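DsrH (Allochromatium vinosum, PDB 2HY5) probably takes part in intracellular sulfur oxidation as one component, with DsrE and DsrF, of the DsrEFH complex. Local coordinates at residues I3-N8 and E26-L31; K9-R14 and I37-A42; S19-A24 and G55-Y60; F33-Y38 and K67-S72; Y60-D65 and V83-F88. All blocks are in the same frame, centred on the assembly; numbering follows the deposited sequence.

Contact 1 (I3-N8 and E26-L31); sequences ILHTVN and EGASVL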
# COMPACT_ATOMS: atom_id res chain seq x y z
N ILE C 3 -8.32 -0.20 -25.28
CA ILE C 3 -7.97 0.26 -23.94
C ILE C 3 -6.51 -0.08 -23.65
O ILE C 3 -6.02 -1.14 -24.04
CB ILE C 3 -8.80 -0.45 -22.85
CG1 ILE C 3 -10.29 -0.13 -23.03
CG2 ILE C 3 -8.32 -0.03 -21.46
CD1 ILE C 3 -11.18 -0.88 -22.07
N LEU C 4 -5.83 0.84 -22.97
CA LEU C 4 -4.47 0.58 -22.55
C LEU C 4 -4.60 0.31 -21.06
O LEU C 4 -4.99 1.19 -20.30
CB LEU C 4 -3.55 1.80 -22.74
CG LEU C 4 -2.22 1.63 -21.97
CD1 LEU C 4 -1.39 0.54 -22.62
CD2 LEU C 4 -1.46 2.95 -21.94
N HIS C 5 -4.30 -0.92 -20.66
CA HIS C 5 -4.37 -1.29 -19.25
C HIS C 5 -2.98 -1.10 -18.66
O HIS C 5 -1.99 -1.47 -19.29
CB HIS C 5 -4.77 -2.76 -19.10
CG HIS C 5 -6.10 -3.10 -19.71
ND1 HIS C 5 -7.28 -3.01 -19.01
CD2 HIS C 5 -6.43 -3.51 -20.96
CE1 HIS C 5 -8.28 -3.36 -19.80
NE2 HIS C 5 -7.79 -3.66 -20.99
N THR C 6 -2.90 -0.53 -17.47
CA THR C 6 -1.61 -0.37 -16.83
C THR C 6 -1.59 -1.22 -15.57
O THR C 6 -2.56 -1.26 -14.81
CB THR C 6 -1.31 1.11 -16.45
OG1 THR C 6 -2.30 1.58 -15.53
CG2 THR C 6 -1.32 1.99 -17.70
N VAL C 7 -0.48 -1.94 -15.36
CA VAL C 7 -0.33 -2.80 -14.19
C VAL C 7 1.00 -2.44 -13.54
O VAL C 7 2.05 -2.58 -14.16
CB VAL C 7 -0.31 -4.29 -14.59
CG1 VAL C 7 -0.09 -5.16 -13.36
CG2 VAL C 7 -1.62 -4.66 -15.28
N ASN C 8 0.95 -1.98 -12.29
CA ASN C 8 2.17 -1.57 -11.61
C ASN C 8 2.58 -2.41 -10.41
O ASN C 8 3.53 -2.07 -9.72
CB ASN C 8 2.06 -0.11 -11.16
CG ASN C 8 1.06 0.07 -10.04
OD1 ASN C 8 1.15 1.02 -9.25
ND2 ASN C 8 0.08 -0.83 -9.96
N GLU C 26 -9.50 -8.77 -26.86
CA GLU C 26 -8.72 -8.85 -28.09
C GLU C 26 -8.39 -7.47 -28.64
O GLU C 26 -9.27 -6.65 -28.84
CB GLU C 26 -9.51 -9.64 -29.14
CG GLU C 26 -8.92 -9.60 -30.55
CD GLU C 26 -7.73 -10.53 -30.72
OE1 GLU C 26 -7.90 -11.75 -30.54
OE2 GLU C 26 -6.63 -10.03 -31.05
N GLY C 27 -7.10 -7.23 -28.90
CA GLY C 27 -6.69 -5.95 -29.45
C GLY C 27 -6.25 -4.92 -28.43
O GLY C 27 -5.64 -3.91 -28.80
N ALA C 28 -6.54 -5.17 -27.16
CA ALA C 28 -6.16 -4.23 -26.11
C ALA C 28 -4.66 -4.30 -25.84
O ALA C 28 -3.99 -5.25 -26.24
CB ALA C 28 -6.93 -4.54 -24.83
N SER C 29 -4.15 -3.27 -25.17
CA SER C 29 -2.74 -3.23 -24.84
C SER C 29 -2.58 -3.23 -23.33
O SER C 29 -3.44 -2.73 -22.60
CB SER C 29 -2.09 -1.98 -25.43
OG SER C 29 -2.11 -2.02 -26.84
N VAL C 30 -1.48 -3.80 -22.86
CA VAL C 30 -1.19 -3.86 -21.44
C VAL C 30 0.24 -3.40 -21.22
O VAL C 30 1.17 -3.88 -21.88
CB VAL C 30 -1.34 -5.30 -20.88
CG1 VAL C 30 -1.03 -5.31 -19.40
CG2 VAL C 30 -2.75 -5.81 -21.12
N LEU C 31 0.42 -2.45 -20.31
CA LEU C 31 1.75 -1.95 -19.99
C LEU C 31 2.10 -2.30 -18.56
O LEU C 31 1.35 -1.99 -17.63
CB LEU C 31 1.83 -0.43 -20.16
CG LEU C 31 3.16 0.15 -19.65
CD1 LEU C 31 4.30 -0.29 -20.57
CD2 LEU C 31 3.09 1.66 -19.58

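Contact 2 (K9-R14 and I37-A42); sequences KSPFER and IYAALA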
# COMPACT_ATOMS: atom_id res chain seq x y z
N LYS C 9 1.85 -3.49 -10.16
CA LYS C 9 2.15 -4.35 -9.02
C LYS C 9 2.66 -5.72 -9.43
O LYS C 9 2.28 -6.26 -10.47
CB LYS C 9 0.89 -4.51 -8.16
CG LYS C 9 0.86 -3.63 -6.93
CD LYS C 9 1.26 -2.20 -7.23
CE LYS C 9 1.31 -1.35 -5.98
NZ LYS C 9 2.33 -1.79 -4.99
N SER C 10 3.53 -6.28 -8.59
CA SER C 10 4.11 -7.59 -8.83
C SER C 10 3.03 -8.66 -8.93
O SER C 10 2.08 -8.66 -8.15
CB SER C 10 5.06 -7.95 -7.69
OG SER C 10 5.39 -9.33 -7.71
N PRO C 11 3.15 -9.57 -9.91
CA PRO C 11 2.17 -10.64 -10.10
C PRO C 11 2.29 -11.69 -9.00
O PRO C 11 1.41 -12.54 -8.84
CB PRO C 11 2.54 -11.19 -11.47
CG PRO C 11 4.02 -11.01 -11.51
CD PRO C 11 4.19 -9.61 -10.95
N PHE C 12 3.37 -11.63 -8.23
CA PHE C 12 3.59 -12.59 -7.15
C PHE C 12 3.10 -11.98 -5.84
O PHE C 12 2.84 -12.68 -4.86
CB PHE C 12 5.08 -12.92 -7.03
CG PHE C 12 5.74 -13.20 -8.34
CD1 PHE C 12 6.67 -12.31 -8.87
CD2 PHE C 12 5.42 -14.33 -9.08
CE1 PHE C 12 7.26 -12.54 -10.11
CE2 PHE C 12 6.00 -14.58 -10.32
CZ PHE C 12 6.92 -13.68 -10.84
N GLU C 13 2.96 -10.66 -5.85
CA GLU C 13 2.53 -9.90 -4.68
C GLU C 13 1.03 -9.59 -4.69
O GLU C 13 0.35 -9.77 -3.68
CB GLU C 13 3.33 -8.60 -4.60
CG GLU C 13 2.95 -7.69 -3.44
CD GLU C 13 3.15 -8.35 -2.09
OE1 GLU C 13 2.98 -7.67 -1.06
OE2 GLU C 13 3.47 -9.56 -2.05
N ARG C 14 0.54 -9.12 -5.83
CA ARG C 14 -0.87 -8.75 -5.97
C ARG C 14 -1.60 -9.50 -7.09
O ARG C 14 -0.97 -10.10 -7.96
CB ARG C 14 -1.01 -7.25 -6.26
CG ARG C 14 -1.56 -6.42 -5.12
CD ARG C 14 -0.44 -5.86 -4.26
NE ARG C 14 -0.82 -4.57 -3.67
CZ ARG C 14 -0.00 -3.83 -2.94
NH1 ARG C 14 1.23 -4.24 -2.69
NH2 ARG C 14 -0.42 -2.66 -2.46
N ILE C 37 6.73 -5.00 -13.73
CA ILE C 37 7.81 -5.44 -14.62
C ILE C 37 8.20 -6.91 -14.45
O ILE C 37 8.56 -7.58 -15.42
CB ILE C 37 9.07 -4.56 -14.41
CG1 ILE C 37 9.23 -3.61 -15.58
CG2 ILE C 37 10.31 -5.40 -14.16
CD1 ILE C 37 8.14 -2.60 -15.68
N TYR C 38 8.14 -7.40 -13.22
CA TYR C 38 8.53 -8.77 -12.95
C TYR C 38 7.72 -9.80 -13.74
O TYR C 38 8.21 -10.89 -14.03
CB TYR C 38 8.44 -9.04 -11.45
CG TYR C 38 9.40 -8.19 -10.65
CD1 TYR C 38 8.93 -7.26 -9.72
CD2 TYR C 38 10.78 -8.33 -10.81
CE1 TYR C 38 9.81 -6.48 -8.97
CE2 TYR C 38 11.67 -7.56 -10.06
CZ TYR C 38 11.18 -6.64 -9.14
OH TYR C 38 12.04 -5.88 -8.38
N ALA C 39 6.49 -9.46 -14.08
CA ALA C 39 5.64 -10.37 -14.83
C ALA C 39 6.15 -10.57 -16.26
O ALA C 39 5.82 -11.56 -16.91
CB ALA C 39 4.21 -9.83 -14.87
N ALA C 40 6.96 -9.64 -16.75
CA ALA C 40 7.48 -9.74 -18.12
C ALA C 40 8.73 -10.60 -18.25
O ALA C 40 9.19 -10.85 -19.37
CB ALA C 40 7.75 -8.34 -18.66
N LEU C 41 9.26 -11.06 -17.13
CA LEU C 41 10.48 -11.86 -17.14
C LEU C 41 10.30 -13.33 -17.48
O LEU C 41 9.41 -14.01 -16.96
CB LEU C 41 11.18 -11.72 -15.79
CG LEU C 41 11.47 -10.28 -15.38
CD1 LEU C 41 12.17 -10.27 -14.03
CD2 LEU C 41 12.34 -9.60 -16.44
N ALA C 42 11.14 -13.84 -18.37
CA ALA C 42 11.07 -15.23 -18.77
C ALA C 42 11.46 -16.11 -17.59
O ALA C 42 12.29 -15.72 -16.76
CB ALA C 42 12.00 -15.49 -19.95

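Contact 3 (S19-A24 and G55-Y60); sequences SCLKFA and GKLKLY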
# COMPACT_ATOMS: atom_id res chain seq x y z
N SER C 19 -6.19 -10.19 -12.80
CA SER C 19 -7.50 -9.61 -13.08
C SER C 19 -7.47 -8.89 -14.43
O SER C 19 -8.42 -8.96 -15.21
CB SER C 19 -7.89 -8.63 -11.98
OG SER C 19 -7.94 -9.27 -10.72
N CYS C 20 -6.37 -8.19 -14.70
CA CYS C 20 -6.23 -7.46 -15.95
C CYS C 20 -6.32 -8.40 -17.14
O CYS C 20 -7.10 -8.18 -18.07
CB CYS C 20 -4.89 -6.73 -15.99
SG CYS C 20 -4.49 -6.04 -17.61
N LEU C 21 -5.52 -9.47 -17.11
CA LEU C 21 -5.49 -10.43 -18.20
C LEU C 21 -6.84 -11.12 -18.42
O LEU C 21 -7.12 -11.59 -19.52
CB LEU C 21 -4.40 -11.47 -17.95
CG LEU C 21 -2.97 -10.92 -17.91
CD1 LEU C 21 -1.98 -12.07 -17.78
CD2 LEU C 21 -2.67 -10.12 -19.17
N LYS C 22 -7.65 -11.18 -17.37
CA LYS C 22 -8.97 -11.81 -17.48
C LYS C 22 -9.98 -10.91 -18.19
O LYS C 22 -10.80 -11.39 -18.97
CB LYS C 22 -9.51 -12.16 -16.09
CG LYS C 22 -10.96 -12.60 -16.12
CD LYS C 22 -11.48 -13.00 -14.74
CE LYS C 22 -12.95 -13.36 -14.81
NZ LYS C 22 -13.50 -13.82 -13.51
N PHE C 23 -9.91 -9.61 -17.93
CA PHE C 23 -10.87 -8.68 -18.52
C PHE C 23 -10.43 -7.95 -19.78
O PHE C 23 -11.26 -7.40 -20.50
CB PHE C 23 -11.33 -7.67 -17.46
CG PHE C 23 -12.09 -8.29 -16.32
CD1 PHE C 23 -11.46 -8.58 -15.12
CD2 PHE C 23 -13.44 -8.61 -16.46
CE1 PHE C 23 -12.15 -9.18 -14.08
CE2 PHE C 23 -14.14 -9.21 -15.43
CZ PHE C 23 -13.50 -9.50 -14.23
N ALA C 24 -9.13 -7.92 -20.05
CA ALA C 24 -8.64 -7.26 -21.26
C ALA C 24 -9.15 -8.03 -22.46
O ALA C 24 -9.12 -9.26 -22.47
CB ALA C 24 -7.12 -7.24 -21.26
N GLY C 55 -1.29 -13.96 -27.06
CA GLY C 55 -2.10 -14.46 -28.15
C GLY C 55 -3.22 -13.54 -28.58
O GLY C 55 -3.68 -13.60 -29.72
N LYS C 56 -3.69 -12.67 -27.68
CA LYS C 56 -4.77 -11.76 -28.04
C LYS C 56 -4.53 -10.31 -27.65
O LYS C 56 -5.24 -9.42 -28.11
CB LYS C 56 -6.10 -12.24 -27.44
CG LYS C 56 -6.34 -11.90 -25.97
CD LYS C 56 -5.36 -12.59 -25.04
CE LYS C 56 -5.98 -12.79 -23.66
NZ LYS C 56 -6.59 -11.55 -23.11
N LEU C 57 -3.52 -10.07 -26.82
CA LEU C 57 -3.20 -8.72 -26.37
C LEU C 57 -1.80 -8.30 -26.79
O LEU C 57 -0.95 -9.15 -27.07
CB LEU C 57 -3.27 -8.65 -24.84
CG LEU C 57 -4.52 -9.13 -24.12
CD1 LEU C 57 -4.26 -9.11 -22.61
CD2 LEU C 57 -5.71 -8.25 -24.48
N LYS C 58 -1.56 -6.99 -26.82
CA LYS C 58 -0.25 -6.45 -27.13
C LYS C 58 0.33 -6.09 -25.76
O LYS C 58 -0.23 -5.25 -25.06
CB LYS C 58 -0.36 -5.18 -27.98
CG LYS C 58 -1.08 -5.37 -29.31
CD LYS C 58 -1.18 -4.05 -30.06
CE LYS C 58 -1.88 -4.22 -31.40
NZ LYS C 58 -1.89 -2.95 -32.18
N LEU C 59 1.43 -6.72 -25.39
CA LEU C 59 2.04 -6.46 -24.08
C LEU C 59 3.29 -5.60 -24.20
O LEU C 59 4.11 -5.79 -25.11
CB LEU C 59 2.40 -7.78 -23.40
CG LEU C 59 1.31 -8.84 -23.22
CD1 LEU C 59 1.89 -10.01 -22.43
CD2 LEU C 59 0.11 -8.25 -22.50
N TYR C 60 3.44 -4.67 -23.27
CA TYR C 60 4.58 -3.76 -23.23
C TYR C 60 5.13 -3.73 -21.81
O TYR C 60 4.39 -3.94 -20.85
CB TYR C 60 4.17 -2.34 -23.62
CG TYR C 60 3.54 -2.23 -24.98
CD1 TYR C 60 2.21 -2.59 -25.18
CD2 TYR C 60 4.28 -1.80 -26.07
CE1 TYR C 60 1.63 -2.50 -26.45
CE2 TYR C 60 3.72 -1.71 -27.34
CZ TYR C 60 2.39 -2.07 -27.52
OH TYR C 60 1.84 -2.01 -28.78
O HOH W 1 -8.95 -11.95 -21.45

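Contact 4 (F33-Y38 and K67-S72); sequences FEDGIY and KARGFS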
# COMPACT_ATOMS: atom_id res chain seq x y z
N PHE C 33 4.63 -1.65 -15.57
CA PHE C 33 5.63 -0.70 -15.11
C PHE C 33 5.77 -0.81 -13.60
O PHE C 33 4.98 -1.50 -12.95
CB PHE C 33 5.31 0.74 -15.59
CG PHE C 33 4.13 1.39 -14.93
CD1 PHE C 33 2.85 0.85 -15.04
CD2 PHE C 33 4.29 2.59 -14.25
CE1 PHE C 33 1.75 1.50 -14.48
CE2 PHE C 33 3.20 3.25 -13.68
CZ PHE C 33 1.93 2.70 -13.80
N GLU C 34 6.78 -0.16 -13.04
CA GLU C 34 7.05 -0.27 -11.61
C GLU C 34 7.26 -1.76 -11.31
O GLU C 34 7.94 -2.45 -12.06
CB GLU C 34 5.89 0.31 -10.79
CG GLU C 34 5.82 1.83 -10.87
CD GLU C 34 4.75 2.43 -9.98
OE1 GLU C 34 4.34 1.77 -9.00
OE2 GLU C 34 4.32 3.58 -10.25
N ASP C 35 6.66 -2.26 -10.23
CA ASP C 35 6.82 -3.66 -9.86
C ASP C 35 6.11 -4.64 -10.80
O ASP C 35 6.32 -5.85 -10.73
CB ASP C 35 6.34 -3.87 -8.42
CG ASP C 35 7.28 -3.27 -7.39
OD1 ASP C 35 6.92 -3.26 -6.19
OD2 ASP C 35 8.39 -2.82 -7.75
N GLY C 36 5.26 -4.11 -11.69
CA GLY C 36 4.57 -4.98 -12.63
C GLY C 36 5.55 -5.61 -13.61
O GLY C 36 5.24 -6.62 -14.25
N ILE C 37 6.73 -5.00 -13.73
CA ILE C 37 7.81 -5.44 -14.62
C ILE C 37 8.20 -6.91 -14.45
O ILE C 37 8.56 -7.58 -15.42
CB ILE C 37 9.07 -4.56 -14.41
CG1 ILE C 37 9.23 -3.61 -15.58
CG2 ILE C 37 10.31 -5.40 -14.16
CD1 ILE C 37 8.14 -2.60 -15.68
N TYR C 38 8.14 -7.40 -13.22
CA TYR C 38 8.53 -8.77 -12.95
C TYR C 38 7.72 -9.80 -13.74
O TYR C 38 8.21 -10.89 -14.03
CB TYR C 38 8.44 -9.04 -11.45
CG TYR C 38 9.40 -8.19 -10.65
CD1 TYR C 38 8.93 -7.26 -9.72
CD2 TYR C 38 10.78 -8.33 -10.81
CE1 TYR C 38 9.81 -6.48 -8.97
CE2 TYR C 38 11.67 -7.56 -10.06
CZ TYR C 38 11.18 -6.64 -9.14
OH TYR C 38 12.04 -5.88 -8.38
N LYS C 67 15.27 -2.08 -16.05
CA LYS C 67 16.69 -1.86 -15.79
C LYS C 67 16.97 -1.54 -14.33
O LYS C 67 17.96 -1.99 -13.77
CB LYS C 67 17.23 -0.72 -16.66
CG LYS C 67 16.92 -0.79 -18.14
CD LYS C 67 17.38 0.50 -18.81
CE LYS C 67 16.65 0.77 -20.13
NZ LYS C 67 16.87 -0.29 -21.15
N ALA C 68 16.11 -0.74 -13.72
CA ALA C 68 16.29 -0.35 -12.33
C ALA C 68 16.27 -1.58 -11.42
O ALA C 68 16.93 -1.61 -10.38
CB ALA C 68 15.21 0.62 -11.92
N ARG C 69 15.50 -2.58 -11.82
CA ARG C 69 15.39 -3.78 -11.01
C ARG C 69 16.40 -4.87 -11.35
O ARG C 69 16.35 -5.97 -10.80
CB ARG C 69 13.95 -4.29 -11.07
CG ARG C 69 13.02 -3.34 -10.31
CD ARG C 69 11.56 -3.54 -10.65
NE ARG C 69 10.68 -2.67 -9.88
CZ ARG C 69 10.54 -1.36 -10.09
NH1 ARG C 69 11.23 -0.75 -11.05
NH2 ARG C 69 9.69 -0.67 -9.35
N GLY C 70 17.33 -4.55 -12.25
CA GLY C 70 18.39 -5.48 -12.61
C GLY C 70 18.22 -6.36 -13.83
O GLY C 70 18.94 -7.35 -13.98
N PHE C 71 17.29 -6.03 -14.72
CA PHE C 71 17.09 -6.88 -15.89
C PHE C 71 17.26 -6.18 -17.22
O PHE C 71 16.80 -5.05 -17.41
CB PHE C 71 15.71 -7.54 -15.82
CG PHE C 71 15.47 -8.27 -14.54
CD1 PHE C 71 14.94 -7.61 -13.43
CD2 PHE C 71 15.84 -9.61 -14.41
CE1 PHE C 71 14.79 -8.28 -12.21
CE2 PHE C 71 15.69 -10.27 -13.20
CZ PHE C 71 15.17 -9.61 -12.09
N SER C 72 17.94 -6.85 -18.15
CA SER C 72 18.15 -6.31 -19.48
C SER C 72 16.98 -6.74 -20.35
O SER C 72 16.23 -7.64 -19.98
CB SER C 72 19.47 -6.83 -20.07
OG SER C 72 19.44 -8.24 -20.19
O HOH W 2 14.70 -6.49 -8.50

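Contact 5 (Y60-D65 and V83-F88); sequences YVLGPD and VDYAGF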
# COMPACT_ATOMS: atom_id res chain seq x y z
N TYR C 60 3.44 -4.67 -23.27
CA TYR C 60 4.58 -3.76 -23.23
C TYR C 60 5.13 -3.73 -21.81
O TYR C 60 4.39 -3.94 -20.85
CB TYR C 60 4.17 -2.34 -23.62
CG TYR C 60 3.54 -2.23 -24.98
CD1 TYR C 60 2.21 -2.59 -25.18
CD2 TYR C 60 4.28 -1.80 -26.07
CE1 TYR C 60 1.63 -2.50 -26.45
CE2 TYR C 60 3.72 -1.71 -27.34
CZ TYR C 60 2.39 -2.07 -27.52
OH TYR C 60 1.84 -2.01 -28.78
N VAL C 61 6.42 -3.45 -21.69
CA VAL C 61 7.05 -3.36 -20.38
C VAL C 61 7.91 -2.11 -20.37
O VAL C 61 8.55 -1.79 -21.37
CB VAL C 61 7.91 -4.62 -20.09
CG1 VAL C 61 9.04 -4.74 -21.11
CG2 VAL C 61 8.47 -4.56 -18.68
N LEU C 62 7.91 -1.38 -19.26
CA LEU C 62 8.69 -0.15 -19.17
C LEU C 62 10.17 -0.43 -18.90
O LEU C 62 10.54 -0.88 -17.82
CB LEU C 62 8.10 0.77 -18.09
CG LEU C 62 8.65 2.20 -18.04
CD1 LEU C 62 8.32 2.94 -19.33
CD2 LEU C 62 8.03 2.91 -16.86
N GLY C 63 11.00 -0.16 -19.91
CA GLY C 63 12.43 -0.40 -19.82
C GLY C 63 13.12 0.21 -18.61
O GLY C 63 13.96 -0.44 -17.99
N PRO C 64 12.82 1.48 -18.27
CA PRO C 64 13.45 2.12 -17.11
C PRO C 64 13.24 1.33 -15.82
O PRO C 64 14.17 1.19 -15.02
CB PRO C 64 12.80 3.49 -17.09
CG PRO C 64 12.61 3.78 -18.54
CD PRO C 64 12.06 2.47 -19.06
N ASP C 65 12.03 0.82 -15.60
CA ASP C 65 11.75 0.04 -14.40
C ASP C 65 12.42 -1.33 -14.49
O ASP C 65 12.90 -1.86 -13.48
CB ASP C 65 10.24 -0.10 -14.17
CG ASP C 65 9.64 1.12 -13.47
OD1 ASP C 65 10.24 1.58 -12.47
OD2 ASP C 65 8.58 1.62 -13.90
N VAL C 83 9.44 -0.48 -23.84
CA VAL C 83 9.26 0.93 -24.17
C VAL C 83 9.83 1.82 -23.07
O VAL C 83 10.05 1.37 -21.95
CB VAL C 83 7.77 1.28 -24.34
CG1 VAL C 83 7.16 0.43 -25.44
CG2 VAL C 83 7.04 1.05 -23.02
N ASP C 84 10.09 3.09 -23.38
CA ASP C 84 10.58 4.02 -22.37
C ASP C 84 9.40 4.91 -22.00
O ASP C 84 8.28 4.66 -22.43
CB ASP C 84 11.75 4.86 -22.89
CG ASP C 84 11.47 5.49 -24.23
OD1 ASP C 84 10.29 5.68 -24.57
OD2 ASP C 84 12.45 5.82 -24.93
N TYR C 85 9.64 5.95 -21.20
CA TYR C 85 8.52 6.81 -20.82
C TYR C 85 7.86 7.48 -22.01
O TYR C 85 6.64 7.68 -22.02
CB TYR C 85 8.98 7.84 -19.79
CG TYR C 85 9.09 7.26 -18.39
CD1 TYR C 85 10.33 7.03 -17.80
CD2 TYR C 85 7.95 6.94 -17.66
CE1 TYR C 85 10.43 6.48 -16.52
CE2 TYR C 85 8.03 6.40 -16.38
CZ TYR C 85 9.28 6.17 -15.81
OH TYR C 85 9.37 5.64 -14.55
N ALA C 86 8.65 7.84 -23.03
CA ALA C 86 8.07 8.47 -24.21
C ALA C 86 7.15 7.45 -24.89
O ALA C 86 6.09 7.82 -25.39
CB ALA C 86 9.19 8.90 -25.17
N GLY C 87 7.54 6.18 -24.88
CA GLY C 87 6.72 5.14 -25.47
C GLY C 87 5.44 4.93 -24.68
O GLY C 87 4.39 4.63 -25.24
N PHE C 88 5.54 5.09 -23.36
CA PHE C 88 4.42 4.96 -22.44
C PHE C 88 3.40 6.03 -22.84
O PHE C 88 2.21 5.76 -22.98
CB PHE C 88 4.95 5.17 -21.01
CG PHE C 88 3.94 4.95 -19.91
CD1 PHE C 88 4.38 4.91 -18.58
CD2 PHE C 88 2.58 4.84 -20.16
CE1 PHE C 88 3.48 4.77 -17.53
CE2 PHE C 88 1.67 4.70 -19.11
CZ PHE C 88 2.12 4.66 -17.80
O HOH W 3 7.53 4.12 -13.67

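Contact 1 (I3-N8 and E26-L31)
Strands 3-7 and 29-32 run parallel as the two strands of a beta-alpha-beta unit, with helix 16-23 connecting them. H5 and V30 point to the face that this helix covers through C20, which V7 also touches. L4, T6, S29 and L31 point to the other face. On the helix side, H5 has CG anti to its carbonyl carbon (chi1 -59°). This sets the imidazole flat beneath I3 CG2, which sits 3.6 Å above the ring plane and over its centre. The edge of the same ring meets A28 CB and S29 O. Its ND1 is hydrogen-bonded to W101 NE1 of strand 97-101. V7 CG2 meets V30 CG1 at 4.2 Å. On the other face, L4 has CG anti to the backbone N, and its CD1 reaches S29 CB at 3.8 Å and also touches L31 CB. Four backbone bonds hold the pair, with S29 N to I3 O the longest. The H5 N to S29 O bond is 2.8 Å long and nearly straight, at 175° on the hydrogen.

Contact 2 (K9-R14 and I37-A42)
Two short turns meet here, each with helical backbone angles in places but few regular bonds, and the CA atoms of P11 and A39 lie 5.9 Å apart. The first turn is closed by R14 N donating to S10 O at 2.8 Å. Within it, S10 OG accepts from F12 N at 3.1 Å, which makes an ST turn. The same hydroxyl is also hydrogen-bonded to D46 of the DsrF chain. P11 carries much of the contact. Its CG lies 3.6 Å from A39 CB, and its CD also touches Y38 CB, more loosely. Both turns follow neighbouring parallel strands, 3-7 and 29-32, so the contact joins two loops at the C-terminal ends of the strands. F12 holds CG anti to its carbonyl carbon (chi1 -45°). One face of its ring is covered by P11 CG, 3.8 Å above the plane and over the centre. Its CE1 reaches Y38 CB at 3.9 Å, and the two side chains cross at about a right angle. Y38 also has CG anti to its carbonyl carbon (chi1 -64°). Its CD1 passes S10 CB at 4.4 Å, and its ring stacks on Y49 of the DsrF chain.

Contact 3 (S19-A24 and G55-Y60)
Helix 16-23 ends at A24, the first residue to leave helical angles, and this end faces the loop that leads into strand 58-62. The nearest CA atoms, of A24 and L57, are 7.6 Å apart. A24 N still closes the last turn by bonding to C20 O at 2.8 Å. L57 has CG anti to its carbonyl carbon (chi1 -53°), which points both methyls at the helix end. CD1 and CD2 straddle A24 CB, and CD2 lies 3.7 Å from it. CD1 also meets L21 CD2 at 3.9 Å, with the two leucines crossing obliquely. Beside this apolar patch, K56 reaches the helix end through a water. Its CG takes the crowded position between backbone N and carbonyl carbon (chi1 81°), and the chain bends again at chi2 and chi4. K56 NZ donates to water 1 at 2.9 Å. The water lies 2.7 Å from L21 O and 2.9 Å from A24 O, and can donate to either, with more acceptors than protons in reach. The positive ammonium probably suits the carbonyl-rich helix end. Strand 29-32 bonds to strand 58-62, while helix 16-23 packs C20 on H5 and V7 of strand 3-7 and F23 on W101 of strand 97-101.

Contact 4 (F33-Y38 and K67-S72)
The guanidinium of R69 has E34 O over the centre of one face, 3.4 Å above the plane, and D35 OD2 in plane at its edge. The ring of Y38 has water 2 in plane at its edge, and F71 CE1 also comes to its edge, 3.9 Å from Y38 CE2. R69 grips D35 side-on in a salt bridge, with two nitrogens on one oxygen. NE meets the anti lone pair of OD2 at 3.1 Å. NH2 reaches the same OD2 at 3.0 Å from above the carboxylate plane. The carboxylate and guanidinium planes are 77° apart. R69 is extended from CG to NE, which carries the charged end past Y38. Along the way its CD passes the phenol oxygen, Y38 OH, at 3.3 Å, and the ring and guanidinium planes stand 70° apart. Y38 OH donates to water 2 at 2.7 Å, and the water donates on to R69 O at 2.9 Å. R69 has further partners: NH1 forms a salt bridge with D65, and NH2 bonds to Q15 of the DsrE chain. G70 is the C-prime residue of a Schellman motif that ends helix 63-68, with bonds from F71 N to L66 O and from G70 N to K67 O. The contact thus ties the end of this helix to the loop after strand 29-32, where I37 packs on strand 58-62.

Contact 5 (Y60-D65 and V83-F88)
D65 OD2 is gripped by two donors: water 3, at 2.7 Å, and the backbone N of E34. Its other oxygen, OD1, forms a salt bridge with R69 NH1 and accepts from Q15 of the DsrE chain. Water 3 also lies 2.5 Å from Y85 OH, so it links the carboxylate to the phenol across the contact. The carboxylate and ring planes are 71° apart. The backbones are joined by a short parallel bridge. V83 N donates to V61 O at 2.9 Å, and G63 N donates to V83 O at 2.7 Å. L62 has CG anti to the backbone N (chi1 -170°), which brings CD2 to Y85. This methyl comes within 3.5 Å of Y85 CE2, while CD1 lies over a face of the ring and against the D84 backbone. P64 runs past Y85 in the opposite direction, with CB 3.9 Å from CE1. On the same face as L62, V83 CG1 meets Y60 CD2. D84 caps helix 85-94, its OD1 accepting from G87 N at 2.8 Å. The contact sits where strands 58-62 and 81-83 end: L62 is the N-cap of helix 63-68, and F88 of helix 85-94 packs on L31 of strand 29-32.

Contact 1 is the sheet core: it pairs strands 3-7 and 29-32 by backbone bonds. Contact 5 also uses backbone bonds, but joins strands 58-62 and 81-83 where each gives way to a helix. Contacts 1 and 3 are neighbours, their centres about 6 Å apart: the first pairs the strands that helix 16-23 connects, the second sets its end against the start of strand 58-62. Contact 3 is the one only partly buried, and it mixes leucine packing with a lysine and a water. Contacts 2 and 4 share I37 and Y38. The first is apolar, the second charged. E34 and D65 tie contacts 4 and 5 together, the backbone N of one bonding to the carboxylate of the other.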